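PDB 3G5S: methylenetetrahydrofolate--tRNA-(uracil-5-)-methyltransferase TrmFO from Thermus thermophilus, which probably catalyses the folate- and FAD-dependent formation of 5-methyluridine at position 54 of tRNAs. Local coordinates for residues 25-30 / 112-117; 122-127 / 142-147; 163-168 / 300-305; 320-325 / 364-369. One frame throughout, in Å; residues are numbered along the deposited sequence.

Contact 1 of 4, residues 25-30 / 112-117; sequences VPVRLF and PLLEVV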
loop_
_atom_site.group_PDB
_atom_site.type_symbol
_atom_site.label_atom_id
_atom_site.label_comp_id
_atom_site.label_asym_id
_atom_site.label_seq_id
_atom_site.Cartn_x
_atom_site.Cartn_y
_atom_site.Cartn_z
ATOM N N VAL A 25 -9.277 14.856 21.711
ATOM C CA VAL A 25 -7.945 15.449 21.629
ATOM C C VAL A 25 -7.939 16.519 20.536
ATOM O O VAL A 25 -8.220 16.224 19.382
ATOM C CB VAL A 25 -6.886 14.371 21.333
ATOM C CG1 VAL A 25 -5.503 14.988 21.230
ATOM C CG2 VAL A 25 -6.914 13.286 22.401
ATOM N N PRO A 26 -7.626 17.777 20.894
ATOM C CA PRO A 26 -7.660 18.838 19.882
ATOM C C PRO A 26 -6.601 18.651 18.805
ATOM O O PRO A 26 -5.537 18.060 19.047
ATOM C CB PRO A 26 -7.366 20.106 20.693
ATOM C CG PRO A 26 -7.730 19.746 22.092
ATOM C CD PRO A 26 -7.352 18.309 22.235
ATOM N N VAL A 27 -6.897 19.180 17.624
ATOM C CA VAL A 27 -6.089 18.953 16.440
ATOM C C VAL A 27 -5.757 20.279 15.775
ATOM O O VAL A 27 -6.579 21.200 15.749
ATOM C CB VAL A 27 -6.839 18.041 15.433
ATOM C CG1 VAL A 27 -6.088 17.937 14.114
ATOM C CG2 VAL A 27 -7.070 16.660 16.042
ATOM N N ARG A 28 -4.532 20.359 15.270
ATOM C CA ARG A 28 -4.101 21.412 14.377
ATOM C C ARG A 28 -3.846 20.735 13.038
ATOM O O ARG A 28 -2.871 19.994 12.884
ATOM C CB ARG A 28 -2.816 22.046 14.909
ATOM C CG ARG A 28 -2.345 23.241 14.122
ATOM C CD ARG A 28 -1.104 23.879 14.754
ATOM N NE ARG A 28 -1.364 24.408 16.093
ATOM C CZ ARG A 28 -0.930 23.857 17.225
ATOM N NH1 ARG A 28 -0.213 22.741 17.201
ATOM N NH2 ARG A 28 -1.222 24.423 18.387
ATOM N N LEU A 29 -4.755 20.964 12.094
ATOM C CA LEU A 29 -4.725 20.297 10.801
ATOM C C LEU A 29 -4.164 21.248 9.763
ATOM O O LEU A 29 -4.768 22.283 9.474
ATOM C CB LEU A 29 -6.141 19.866 10.415
ATOM C CG LEU A 29 -6.326 19.179 9.062
ATOM C CD1 LEU A 29 -5.533 17.887 9.002
ATOM C CD2 LEU A 29 -7.800 18.919 8.817
ATOM N N PHE A 30 -2.999 20.903 9.224
ATOM C CA PHE A 30 -2.328 21.728 8.225
ATOM C C PHE A 30 -2.669 21.233 6.828
ATOM O O PHE A 30 -2.599 20.034 6.547
ATOM C CB PHE A 30 -0.803 21.655 8.383
ATOM C CG PHE A 30 -0.270 22.255 9.655
ATOM C CD1 PHE A 30 -0.167 21.493 10.807
ATOM C CD2 PHE A 30 0.174 23.566 9.684
ATOM C CE1 PHE A 30 0.347 22.038 11.967
ATOM C CE2 PHE A 30 0.684 24.111 10.839
ATOM C CZ PHE A 30 0.776 23.352 11.981
ATOM N N PRO A 112 -15.559 21.540 17.260
ATOM C CA PRO A 112 -15.055 22.577 18.174
ATOM C C PRO A 112 -13.573 22.439 18.505
ATOM O O PRO A 112 -12.951 23.419 18.915
ATOM C CB PRO A 112 -15.867 22.354 19.456
ATOM C CG PRO A 112 -17.047 21.541 19.052
ATOM C CD PRO A 112 -16.603 20.707 17.886
ATOM N N LEU A 113 -13.022 21.242 18.353
ATOM C CA LEU A 113 -11.637 21.000 18.742
ATOM C C LEU A 113 -10.649 20.998 17.574
ATOM O O LEU A 113 -9.466 20.714 17.769
ATOM C CB LEU A 113 -11.521 19.703 19.545
ATOM C CG LEU A 113 -12.330 19.612 20.844
ATOM C CD1 LEU A 113 -12.066 18.286 21.545
ATOM C CD2 LEU A 113 -12.043 20.776 21.786
ATOM N N LEU A 114 -11.122 21.335 16.378
ATOM C CA LEU A 114 -10.262 21.365 15.197
ATOM C C LEU A 114 -9.896 22.781 14.768
ATOM O O LEU A 114 -10.772 23.604 14.508
ATOM C CB LEU A 114 -10.929 20.654 14.017
ATOM C CG LEU A 114 -10.075 20.687 12.741
ATOM C CD1 LEU A 114 -8.847 19.821 12.917
ATOM C CD2 LEU A 114 -10.857 20.255 11.520
ATOM N N GLU A 115 -8.596 23.048 14.700
ATOM C CA GLU A 115 -8.076 24.258 14.071
ATOM C C GLU A 115 -7.453 23.880 12.736
ATOM O O GLU A 115 -6.637 22.959 12.664
ATOM C CB GLU A 115 -7.020 24.934 14.946
ATOM C CG GLU A 115 -6.441 26.192 14.299
ATOM C CD GLU A 115 -5.196 26.732 14.994
ATOM O OE1 GLU A 115 -4.719 27.813 14.590
ATOM O OE2 GLU A 115 -4.686 26.082 15.929
ATOM N N VAL A 116 -7.851 24.583 11.683
ATOM C CA VAL A 116 -7.285 24.391 10.360
ATOM C C VAL A 116 -6.267 25.488 10.089
ATOM O O VAL A 116 -6.558 26.667 10.282
ATOM C CB VAL A 116 -8.375 24.451 9.275
ATOM C CG1 VAL A 116 -7.766 24.285 7.895
ATOM C CG2 VAL A 116 -9.429 23.382 9.522
ATOM N N VAL A 117 -5.077 25.092 9.649
ATOM C CA VAL A 117 -4.036 26.033 9.271
ATOM C C VAL A 117 -3.721 25.831 7.794
ATOM O O VAL A 117 -3.248 24.759 7.392
ATOM C CB VAL A 117 -2.766 25.827 10.115
ATOM C CG1 VAL A 117 -1.692 26.823 9.712
ATOM C CG2 VAL A 117 -3.080 25.957 11.602
HETATM O O HOH W 1 -1.892 27.519 15.024
#

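Contact 2 of 4, residues 122-127 / 142-147; sequences REIPPG and AEALKR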
loop_
_atom_site.group_PDB
_atom_site.type_symbol
_atom_site.label_atom_id
_atom_site.label_comp_id
_atom_site.label_asym_id
_atom_site.label_seq_id
_atom_site.Cartn_x
_atom_site.Cartn_y
_atom_site.Cartn_z
ATOM N N ARG A 122 7.016 22.936 6.321
ATOM C CA ARG A 122 8.303 22.759 5.662
ATOM C C ARG A 122 9.343 22.066 6.535
ATOM O O ARG A 122 10.416 21.709 6.060
ATOM C CB ARG A 122 8.843 24.113 5.188
ATOM C CG ARG A 122 7.936 24.817 4.187
ATOM C CD ARG A 122 8.443 26.221 3.843
ATOM N NE ARG A 122 9.722 26.185 3.143
ATOM C CZ ARG A 122 9.854 25.947 1.842
ATOM N NH1 ARG A 122 8.783 25.718 1.095
ATOM N NH2 ARG A 122 11.058 25.929 1.288
ATOM N N GLU A 123 9.036 21.905 7.816
ATOM C CA GLU A 123 9.920 21.217 8.746
ATOM C C GLU A 123 9.049 20.321 9.597
ATOM O O GLU A 123 7.867 20.596 9.775
ATOM C CB GLU A 123 10.660 22.216 9.639
ATOM C CG GLU A 123 11.491 23.245 8.884
ATOM C CD GLU A 123 12.777 22.674 8.307
ATOM O OE1 GLU A 123 13.154 21.539 8.655
ATOM O OE2 GLU A 123 13.428 23.371 7.504
ATOM N N ILE A 124 9.625 19.253 10.124
ATOM C CA ILE A 124 8.868 18.354 10.977
ATOM C C ILE A 124 8.447 19.093 12.242
ATOM O O ILE A 124 9.297 19.573 12.988
ATOM C CB ILE A 124 9.695 17.119 11.343
ATOM C CG1 ILE A 124 10.094 16.358 10.075
ATOM C CG2 ILE A 124 8.916 16.213 12.278
ATOM C CD1 ILE A 124 11.189 15.335 10.314
ATOM N N PRO A 125 7.130 19.219 12.468
ATOM C CA PRO A 125 6.658 19.916 13.666
ATOM C C PRO A 125 7.107 19.219 14.947
ATOM O O PRO A 125 7.249 17.997 14.975
ATOM C CB PRO A 125 5.133 19.814 13.541
ATOM C CG PRO A 125 4.882 19.653 12.095
ATOM C CD PRO A 125 6.010 18.808 11.602
ATOM N N PRO A 126 7.315 19.993 16.018
ATOM C CA PRO A 126 7.586 19.379 17.318
ATOM C C PRO A 126 6.294 18.894 17.970
ATOM O O PRO A 126 5.194 19.243 17.539
ATOM C CB PRO A 126 8.194 20.535 18.107
ATOM C CG PRO A 126 7.427 21.715 17.612
ATOM C CD PRO A 126 7.206 21.458 16.124
ATOM N N GLY A 127 6.440 18.088 19.006
ATOM C CA GLY A 127 5.289 17.587 19.726
ATOM C C GLY A 127 4.608 16.455 18.987
ATOM O O GLY A 127 5.034 16.030 17.913
ATOM N N ALA A 142 9.671 16.677 2.224
ATOM C CA ALA A 142 10.452 15.508 1.832
ATOM C C ALA A 142 11.934 15.718 2.182
ATOM O O ALA A 142 12.594 14.821 2.710
ATOM C CB ALA A 142 10.281 15.212 0.341
ATOM N N GLU A 143 12.449 16.912 1.913
ATOM C CA GLU A 143 13.836 17.216 2.260
ATOM C C GLU A 143 14.061 17.130 3.769
ATOM O O GLU A 143 15.086 16.630 4.228
ATOM C CB GLU A 143 14.225 18.600 1.741
ATOM C CG GLU A 143 14.389 18.665 0.235
ATOM C CD GLU A 143 15.515 17.782 -0.262
ATOM O OE1 GLU A 143 16.617 17.828 0.326
ATOM O OE2 GLU A 143 15.302 17.047 -1.247
ATOM N N ALA A 144 13.101 17.625 4.541
ATOM C CA ALA A 144 13.196 17.565 5.992
ATOM C C ALA A 144 13.224 16.119 6.494
ATOM O O ALA A 144 13.973 15.781 7.415
ATOM C CB ALA A 144 12.053 18.335 6.632
ATOM N N LEU A 145 12.404 15.266 5.888
ATOM C CA LEU A 145 12.377 13.859 6.264
ATOM C C LEU A 145 13.690 13.158 5.918
ATOM O O LEU A 145 14.198 12.352 6.700
ATOM C CB LEU A 145 11.202 13.151 5.590
ATOM C CG LEU A 145 9.850 13.486 6.216
ATOM C CD1 LEU A 145 8.718 13.105 5.275
ATOM C CD2 LEU A 145 9.698 12.800 7.567
ATOM N N LYS A 146 14.243 13.462 4.748
ATOM C CA LYS A 146 15.534 12.904 4.374
ATOM C C LYS A 146 16.634 13.346 5.338
ATOM O O LYS A 146 17.489 12.549 5.715
ATOM C CB LYS A 146 15.900 13.297 2.943
ATOM C CG LYS A 146 15.017 12.648 1.893
ATOM C CD LYS A 146 15.565 12.834 0.490
ATOM C CE LYS A 146 15.827 14.289 0.166
ATOM N NZ LYS A 146 16.365 14.447 -1.213
ATOM N N ARG A 147 16.614 14.615 5.733
ATOM C CA ARG A 147 17.616 15.121 6.669
ATOM C C ARG A 147 17.555 14.378 8.002
ATOM O O ARG A 147 18.582 14.010 8.573
ATOM C CB ARG A 147 17.423 16.619 6.919
ATOM C CG ARG A 147 17.965 17.531 5.838
ATOM C CD ARG A 147 18.135 18.953 6.365
ATOM N NE ARG A 147 16.903 19.485 6.939
ATOM C CZ ARG A 147 15.948 20.078 6.231
ATOM N NH1 ARG A 147 16.080 20.212 4.918
ATOM N NH2 ARG A 147 14.860 20.530 6.832
HETATM O O HOH W 2 12.871 21.576 4.439
#

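Contact 3 of 4, residues 163-168 / 300-305; sequences IVLYES and EIVRYG. With EDO (1,2-ethanediol), chain H.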
loop_
_atom_site.group_PDB
_atom_site.type_symbol
_atom_site.label_atom_id
_atom_site.label_comp_id
_atom_site.label_asym_id
_atom_site.label_seq_id
_atom_site.Cartn_x
_atom_site.Cartn_y
_atom_site.Cartn_z
ATOM N N ILE A 163 3.572 -9.250 -7.266
ATOM C CA ILE A 163 3.781 -10.164 -6.151
ATOM C C ILE A 163 2.745 -11.277 -6.244
ATOM O O ILE A 163 1.559 -11.007 -6.450
ATOM C CB ILE A 163 3.610 -9.436 -4.805
ATOM C CG1 ILE A 163 4.577 -8.251 -4.731
ATOM C CG2 ILE A 163 3.816 -10.395 -3.646
ATOM C CD1 ILE A 163 4.490 -7.476 -3.429
ATOM N N VAL A 164 3.203 -12.515 -6.096
ATOM C CA VAL A 164 2.324 -13.678 -6.150
ATOM C C VAL A 164 2.273 -14.374 -4.799
ATOM O O VAL A 164 3.173 -14.242 -3.967
ATOM C CB VAL A 164 2.758 -14.690 -7.233
ATOM C CG1 VAL A 164 2.784 -14.027 -8.600
ATOM C CG2 VAL A 164 4.109 -15.297 -6.912
ATOM N N LEU A 165 1.196 -15.117 -4.595
ATOM C CA LEU A 165 1.027 -15.931 -3.407
ATOM C C LEU A 165 1.884 -17.188 -3.528
ATOM O O LEU A 165 1.780 -17.924 -4.504
ATOM C CB LEU A 165 -0.446 -16.310 -3.263
ATOM C CG LEU A 165 -0.905 -16.892 -1.927
ATOM C CD1 LEU A 165 -0.870 -15.813 -0.860
ATOM C CD2 LEU A 165 -2.305 -17.470 -2.053
ATOM N N TYR A 166 2.717 -17.441 -2.527
ATOM C CA TYR A 166 3.655 -18.556 -2.587
ATOM C C TYR A 166 2.982 -19.894 -2.889
ATOM O O TYR A 166 3.473 -20.675 -3.710
ATOM C CB TYR A 166 4.442 -18.656 -1.281
ATOM C CG TYR A 166 5.483 -19.749 -1.283
ATOM C CD1 TYR A 166 6.731 -19.549 -1.866
ATOM C CD2 TYR A 166 5.220 -20.984 -0.710
ATOM C CE1 TYR A 166 7.688 -20.550 -1.875
ATOM C CE2 TYR A 166 6.172 -21.986 -0.710
ATOM C CZ TYR A 166 7.402 -21.764 -1.293
ATOM O OH TYR A 166 8.357 -22.759 -1.298
ATOM N N GLU A 167 1.857 -20.155 -2.231
ATOM C CA GLU A 167 1.178 -21.434 -2.386
ATOM C C GLU A 167 0.662 -21.661 -3.805
ATOM O O GLU A 167 0.327 -22.783 -4.174
ATOM C CB GLU A 167 0.037 -21.560 -1.374
ATOM C CG GLU A 167 -1.222 -20.806 -1.757
ATOM C CD GLU A 167 -2.402 -21.150 -0.868
ATOM O OE1 GLU A 167 -2.181 -21.467 0.319
ATOM O OE2 GLU A 167 -3.554 -21.102 -1.354
ATOM N N SER A 168 0.602 -20.599 -4.605
ATOM C CA SER A 168 0.101 -20.706 -5.973
ATOM C C SER A 168 1.205 -21.022 -6.979
ATOM O O SER A 168 0.928 -21.207 -8.158
ATOM C CB SER A 168 -0.653 -19.440 -6.388
ATOM O OG SER A 168 0.227 -18.358 -6.655
ATOM N N GLU A 300 -1.439 -16.761 -8.293
ATOM C CA GLU A 300 -2.393 -15.774 -7.804
ATOM C C GLU A 300 -1.616 -14.495 -7.517
ATOM O O GLU A 300 -0.764 -14.457 -6.632
ATOM C CB GLU A 300 -3.085 -16.261 -6.525
ATOM C CG GLU A 300 -4.055 -15.243 -5.931
ATOM C CD GLU A 300 -4.746 -15.721 -4.657
ATOM O OE1 GLU A 300 -4.908 -16.947 -4.471
ATOM O OE2 GLU A 300 -5.142 -14.862 -3.840
ATOM N N ILE A 301 -1.889 -13.456 -8.290
ATOM C CA ILE A 301 -1.209 -12.184 -8.112
ATOM C C ILE A 301 -1.944 -11.394 -7.050
ATOM O O ILE A 301 -3.123 -11.084 -7.215
ATOM C CB ILE A 301 -1.164 -11.384 -9.425
ATOM C CG1 ILE A 301 -0.336 -12.135 -10.470
ATOM C CG2 ILE A 301 -0.603 -9.990 -9.184
ATOM C CD1 ILE A 301 -0.900 -12.056 -11.866
ATOM N N VAL A 302 -1.249 -11.080 -5.959
ATOM C CA VAL A 302 -1.865 -10.351 -4.861
ATOM C C VAL A 302 -1.554 -8.856 -4.881
ATOM O O VAL A 302 -2.269 -8.081 -4.257
ATOM C CB VAL A 302 -1.506 -10.961 -3.487
ATOM C CG1 VAL A 302 -2.076 -12.363 -3.362
ATOM C CG2 VAL A 302 -0.003 -10.969 -3.270
ATOM N N ARG A 303 -0.509 -8.446 -5.596
ATOM C CA ARG A 303 -0.203 -7.027 -5.725
ATOM C C ARG A 303 0.390 -6.822 -7.109
ATOM O O ARG A 303 1.417 -7.411 -7.429
ATOM C CB ARG A 303 0.781 -6.585 -4.635
ATOM C CG ARG A 303 0.988 -5.083 -4.549
ATOM C CD ARG A 303 2.067 -4.545 -5.519
ATOM N NE ARG A 303 2.492 -3.235 -5.041
ATOM C CZ ARG A 303 2.031 -2.061 -5.468
ATOM N NH1 ARG A 303 1.174 -1.986 -6.482
ATOM N NH2 ARG A 303 2.465 -0.945 -4.885
ATOM N N TYR A 304 -0.276 -6.029 -7.941
ATOM C CA TYR A 304 0.188 -5.806 -9.307
ATOM C C TYR A 304 1.303 -4.762 -9.373
ATOM O O TYR A 304 1.390 -3.870 -8.530
ATOM C CB TYR A 304 -0.981 -5.407 -10.204
ATOM C CG TYR A 304 -1.845 -6.583 -10.589
ATOM C CD1 TYR A 304 -1.508 -7.373 -11.679
ATOM C CD2 TYR A 304 -2.982 -6.923 -9.862
ATOM C CE1 TYR A 304 -2.266 -8.454 -12.045
ATOM C CE2 TYR A 304 -3.758 -8.013 -10.225
ATOM C CZ TYR A 304 -3.391 -8.773 -11.317
ATOM O OH TYR A 304 -4.142 -9.853 -11.697
ATOM N N GLY A 305 2.162 -4.871 -10.379
ATOM C CA GLY A 305 3.234 -3.905 -10.553
ATOM C C GLY A 305 2.724 -2.553 -11.008
ATOM O O GLY A 305 1.702 -2.466 -11.700
HETATM C C1 EDO H . -7.085 -17.511 -1.271
HETATM O O1 EDO H . -5.940 -17.965 -2.003
HETATM C C2 EDO H . -6.859 -16.078 -0.810
HETATM O O2 EDO H . -6.860 -15.209 -1.949
#

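Contact 4 of 4, residues 320-325 / 364-369; sequences GETLEF and LPPVAP. With EDO (1,2-ethanediol), chain E.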
loop_
_atom_site.group_PDB
_atom_site.type_symbol
_atom_site.label_atom_id
_atom_site.label_comp_id
_atom_site.label_asym_id
_atom_site.label_seq_id
_atom_site.Cartn_x
_atom_site.Cartn_y
_atom_site.Cartn_z
ATOM N N GLY A 320 7.074 1.407 13.251
ATOM C CA GLY A 320 6.483 0.244 13.883
ATOM C C GLY A 320 5.096 -0.038 13.322
ATOM O O GLY A 320 4.543 0.760 12.562
ATOM N N GLU A 321 4.520 -1.171 13.710
ATOM C CA GLU A 321 3.175 -1.535 13.254
ATOM C C GLU A 321 2.112 -0.582 13.811
ATOM O O GLU A 321 0.972 -0.568 13.346
ATOM C CB GLU A 321 2.842 -2.983 13.614
ATOM C CG GLU A 321 2.605 -3.240 15.093
ATOM C CD GLU A 321 3.883 -3.393 15.881
ATOM O OE1 GLU A 321 4.969 -3.424 15.269
ATOM O OE2 GLU A 321 3.802 -3.485 17.124
ATOM N N THR A 322 2.506 0.195 14.817
ATOM C CA THR A 322 1.683 1.242 15.407
ATOM C C THR A 322 1.661 2.519 14.554
ATOM O O THR A 322 0.901 3.449 14.850
ATOM C CB THR A 322 2.291 1.629 16.739
ATOM O OG1 THR A 322 3.645 2.006 16.480
ATOM C CG2 THR A 322 2.260 0.447 17.732
ATOM N N LEU A 323 2.523 2.555 13.532
ATOM C CA LEU A 323 2.753 3.716 12.657
ATOM C C LEU A 323 3.553 4.843 13.324
ATOM O O LEU A 323 3.751 5.909 12.737
ATOM C CB LEU A 323 1.470 4.234 12.009
ATOM C CG LEU A 323 0.743 3.191 11.160
ATOM C CD1 LEU A 323 -0.575 3.746 10.669
ATOM C CD2 LEU A 323 1.620 2.719 9.999
ATOM N N GLU A 324 4.039 4.586 14.534
ATOM C CA GLU A 324 4.961 5.500 15.193
ATOM C C GLU A 324 6.372 5.265 14.675
ATOM O O GLU A 324 6.800 4.123 14.492
ATOM C CB GLU A 324 4.909 5.267 16.706
ATOM C CG GLU A 324 5.609 6.335 17.528
ATOM C CD GLU A 324 5.440 6.143 19.033
ATOM O OE1 GLU A 324 5.032 5.048 19.488
ATOM O OE2 GLU A 324 5.724 7.104 19.773
ATOM N N PHE A 325 7.100 6.350 14.439
ATOM C CA PHE A 325 8.499 6.240 14.055
ATOM C C PHE A 325 9.294 5.583 15.173
ATOM O O PHE A 325 9.214 5.995 16.338
ATOM C CB PHE A 325 9.090 7.619 13.758
ATOM C CG PHE A 325 8.739 8.173 12.395
ATOM C CD1 PHE A 325 7.502 8.754 12.149
ATOM C CD2 PHE A 325 9.666 8.146 11.366
ATOM C CE1 PHE A 325 7.194 9.284 10.904
ATOM C CE2 PHE A 325 9.360 8.677 10.121
ATOM C CZ PHE A 325 8.129 9.246 9.890
ATOM N N LEU A 364 -1.011 7.058 27.149
ATOM C CA LEU A 364 -1.259 5.629 27.013
ATOM C C LEU A 364 -0.426 5.023 25.892
ATOM O O LEU A 364 -0.134 5.681 24.899
ATOM C CB LEU A 364 -2.740 5.394 26.738
ATOM C CG LEU A 364 -3.698 5.991 27.764
ATOM C CD1 LEU A 364 -5.133 5.888 27.272
ATOM C CD2 LEU A 364 -3.537 5.315 29.120
ATOM N N PRO A 365 -0.043 3.754 26.047
ATOM C CA PRO A 365 0.789 3.087 25.038
ATOM C C PRO A 365 0.019 2.792 23.752
ATOM O O PRO A 365 -1.206 2.664 23.772
ATOM C CB PRO A 365 1.189 1.778 25.720
ATOM C CG PRO A 365 0.130 1.532 26.733
ATOM C CD PRO A 365 -0.391 2.868 27.171
ATOM N N PRO A 366 0.737 2.678 22.629
ATOM C CA PRO A 366 0.071 2.461 21.344
ATOM C C PRO A 366 -0.460 1.042 21.179
ATOM O O PRO A 366 -0.075 0.116 21.894
ATOM C CB PRO A 366 1.179 2.746 20.329
ATOM C CG PRO A 366 2.442 2.452 21.046
ATOM C CD PRO A 366 2.200 2.789 22.496
ATOM N N VAL A 367 -1.348 0.892 20.207
ATOM C CA VAL A 367 -1.981 -0.383 19.906
ATOM C C VAL A 367 -1.889 -0.661 18.405
ATOM O O VAL A 367 -1.550 0.217 17.616
ATOM C CB VAL A 367 -3.456 -0.380 20.347
ATOM C CG1 VAL A 367 -3.567 -0.328 21.868
ATOM C CG2 VAL A 367 -4.203 0.783 19.712
ATOM N N ALA A 368 -2.188 -1.896 18.012
ATOM C CA ALA A 368 -2.264 -2.251 16.601
ATOM C C ALA A 368 -3.201 -3.434 16.463
ATOM O O ALA A 368 -3.177 -4.339 17.288
ATOM C CB ALA A 368 -0.899 -2.598 16.042
ATOM N N PRO A 369 -4.035 -3.435 15.417
ATOM C CA PRO A 369 -5.011 -4.516 15.263
ATOM C C PRO A 369 -4.329 -5.828 14.909
ATOM O O PRO A 369 -3.186 -5.845 14.475
ATOM C CB PRO A 369 -5.904 -4.049 14.112
ATOM C CG PRO A 369 -5.297 -2.830 13.550
ATOM C CD PRO A 369 -4.107 -2.426 14.348
HETATM C C1 EDO E . 8.986 3.640 19.813
HETATM O O1 EDO E . 10.294 3.171 19.464
HETATM C C2 EDO E . 8.612 4.812 18.917
HETATM O O2 EDO E . 9.506 5.907 19.154
#

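Contact 1 of 4, residues 25-30 / 112-117
Val27 to Phe30 pair with Leu114 to Val117 as parallel strands, and four backbone bonds zip them together. Val27 N gives to Leu113 O, and Glu115 N gives back to Val27 O at 2.9 Å. Leu29 N then meets Glu115 O at 2.8 Å, and Val117 N reaches Leu29 O at 2.8 Å. Weaker CA-H...O contacts fill in between, among them Phe30 CA to Val117 O.

This is one edge of the five-stranded parallel sheet of the Rossmann-type FAD-binding fold: strand 114-117 is outermost, and strand 27-30 pairs along its other edge with 4-7, to which helix 11-22 joins it in a beta-alpha-beta crossover.

On the face shared with that helix the packing is aliphatic. Leu114 CD1 sits 3.5 Å from Val27 CG1 and also touches Leu29 CB, filling the step between the two residues; Val27 itself leans on Leu20 and Leu21. On the other face, Phe30 and Val117 run side by side, with ring atom CD2 3.7 Å from Val117 CB and CE2 near CG1. An alanine at Phe30 would probably leave Val117 CB and CG1 without their aromatic neighbour and open a gap beside Val121.

The charged pair on this face is loose. Arg28 NE and Glu115 OE2 make a long salt bridge of 3.7 Å, the guanidinium and carboxylate planes 75° apart, while a water gives to Glu115 OE1 at 2.9 Å and accepts weakly from Arg28 NE. The NH1 of Arg28 has its own partner, Asn5 OD1 on strand 4-7.

Contact 2 of 4, residues 122-127 / 142-147
Glu123 and Arg147 carry the charge across this contact, their side chains crossing at about a right angle. Glu123 OE1 lies 2.7 Å from Arg147 NH2, at the edge of the guanidinium and near its plane, although carboxylate and guanidinium are turned 47° apart. OE2 trails at 3.3 Å from the same NH2, and the salt bridge is thus lopsided. The glutamate bends at chi2 (-75°), bringing CD round toward the helix. Behind the guanidinium, Glu143 O and Ala144 CA lie over one face, offset toward the rim.

A water adds a second tie: it donates to Arg122 O at 2.9 Å and accepts from Arg147 NH2 at 3.3 Å. The side chain of Arg122 goes another way, to a salt bridge with Glu120.

The apolar part lies beside these groups. Ala144 CB points at the loop, 4.4 Å from Ile124 CG1 and close to Arg122 O, and Ile124 CD1 meets Leu145 CD2 at 4.0 Å, the two side chains crossing almost perpendicularly. Ile124 also rests on Arg148 and Phe149, so that the loop between strands 114-117 and 129-131 is laid against helix 139-149, the helix that follows the second of these strands.

With Glu123 and Arg147 both exposed and no direct backbone bond joining the segments, the loop is held by a surface ion pair that solvent would probably weaken, a shared water, and a small aliphatic patch.

Contact 3 of 4, residues 163-168 / 300-305
Leu165 and Glu300 lie side by side, pointing the same way, with Leu165 CD2 3.6 Å from Glu300 OE1. Glu300 is fully stretched, CG anti to the backbone N (chi1 178°), and its two carboxylate oxygens accept from the two hydroxyls of an ethanediol, probably from the crystallisation liquor, which also bonds to Arg413. Between their backbones, Leu165 N gives to Glu300 O at 2.9 Å.

Ser168 OG works both ways: it accepts from Glu300 N at 2.8 Å, nearly straight at 170°, and donates to Leu165 O at 2.7 Å on a lone pair. An alanine at Ser168 would probably leave Glu300 N without this acceptor and cost Leu165 O one of its two donors.

A classic beta bulge in edge strand 301-303 of the antiparallel sheet puts Val302 and Arg303 both opposite Ile163. Ile163 O takes Val302 N at 2.9 Å, with Arg303 N weakly bound at 3.4 Å, and Ile163 N gives to Arg303 O at 2.8 Å. The isoleucine crosses Val302 at about a right angle, CG2 to CG2, while its CD1 reaches Arg303 CB. Within 300-305, Ile301 CG2 reaches across the bulge to sit 3.5 Å above the centre of the Tyr304 ring.

Contact 4 of 4, residues 320-325 / 364-369
Thr322 and Ala368 bring the two backbones to 5.4 Å between their CA atoms, yet no hydrogen bond passes directly from one segment to the other. Residues 320-323 form a type I turn closed by Leu323 N to Gly320 O at 2.9 Å, and Gly320 N bonds in turn to Glu324 O. Leu323, the last residue of the turn, has a positive phi of 74°. Residues 364-369, rich in proline, run extended past this turn.

Thr322 carries the side-chain contact by its methyl group. CG2 rests 3.6 Å from Pro366 CB and 3.8 Å from Val367 O. Its OG1, placed between the backbone N and the carbonyl carbon (chi1 56°), accepts from Glu324 N at 3.3 Å in an ST turn; the polar branch thus serves the turn and the methyl serves the neighbour. On one flank Glu321 CG touches Ala368 CB at 3.7 Å. Toward the other, Glu324 crosses Pro366 at about a right angle, OE1 lying 4.0 Å from Pro366 CG, while Glu324 OE2 accepts from Gly330 N.

Asn356 of helix 343-361 joins the segments indirectly, its OD1 taking Val367 N and its ND2 giving to Thr322 O. Arg380 of helix 374-384 bonds to Pro369 O and packs on Glu321, while Leu323 and Phe325 pair through their backbones with strand 331-333, the far edge of the parallel sheet.

Contacts 1 and 2 follow one another along the chain, with nearest atoms about 5 Å apart, and both come near the FAD: the side chain of Phe30 is about 5 Å from it and that of Arg122 about 6 Å. Contact 4 also comes within about 5 Å of contact 2 between nearest atoms; Phe325 of contact 4 stacks on Phe149, which Ile124 of contact 2 also touches. Contact 3 stands apart in the antiparallel sheet, its centre about 41 Å from that of contact 1, on the opposite side of the chain's centre. There the side chain of Ile163 is about 8 Å from the bound glutathione and about 7 Å from a magnesium ion.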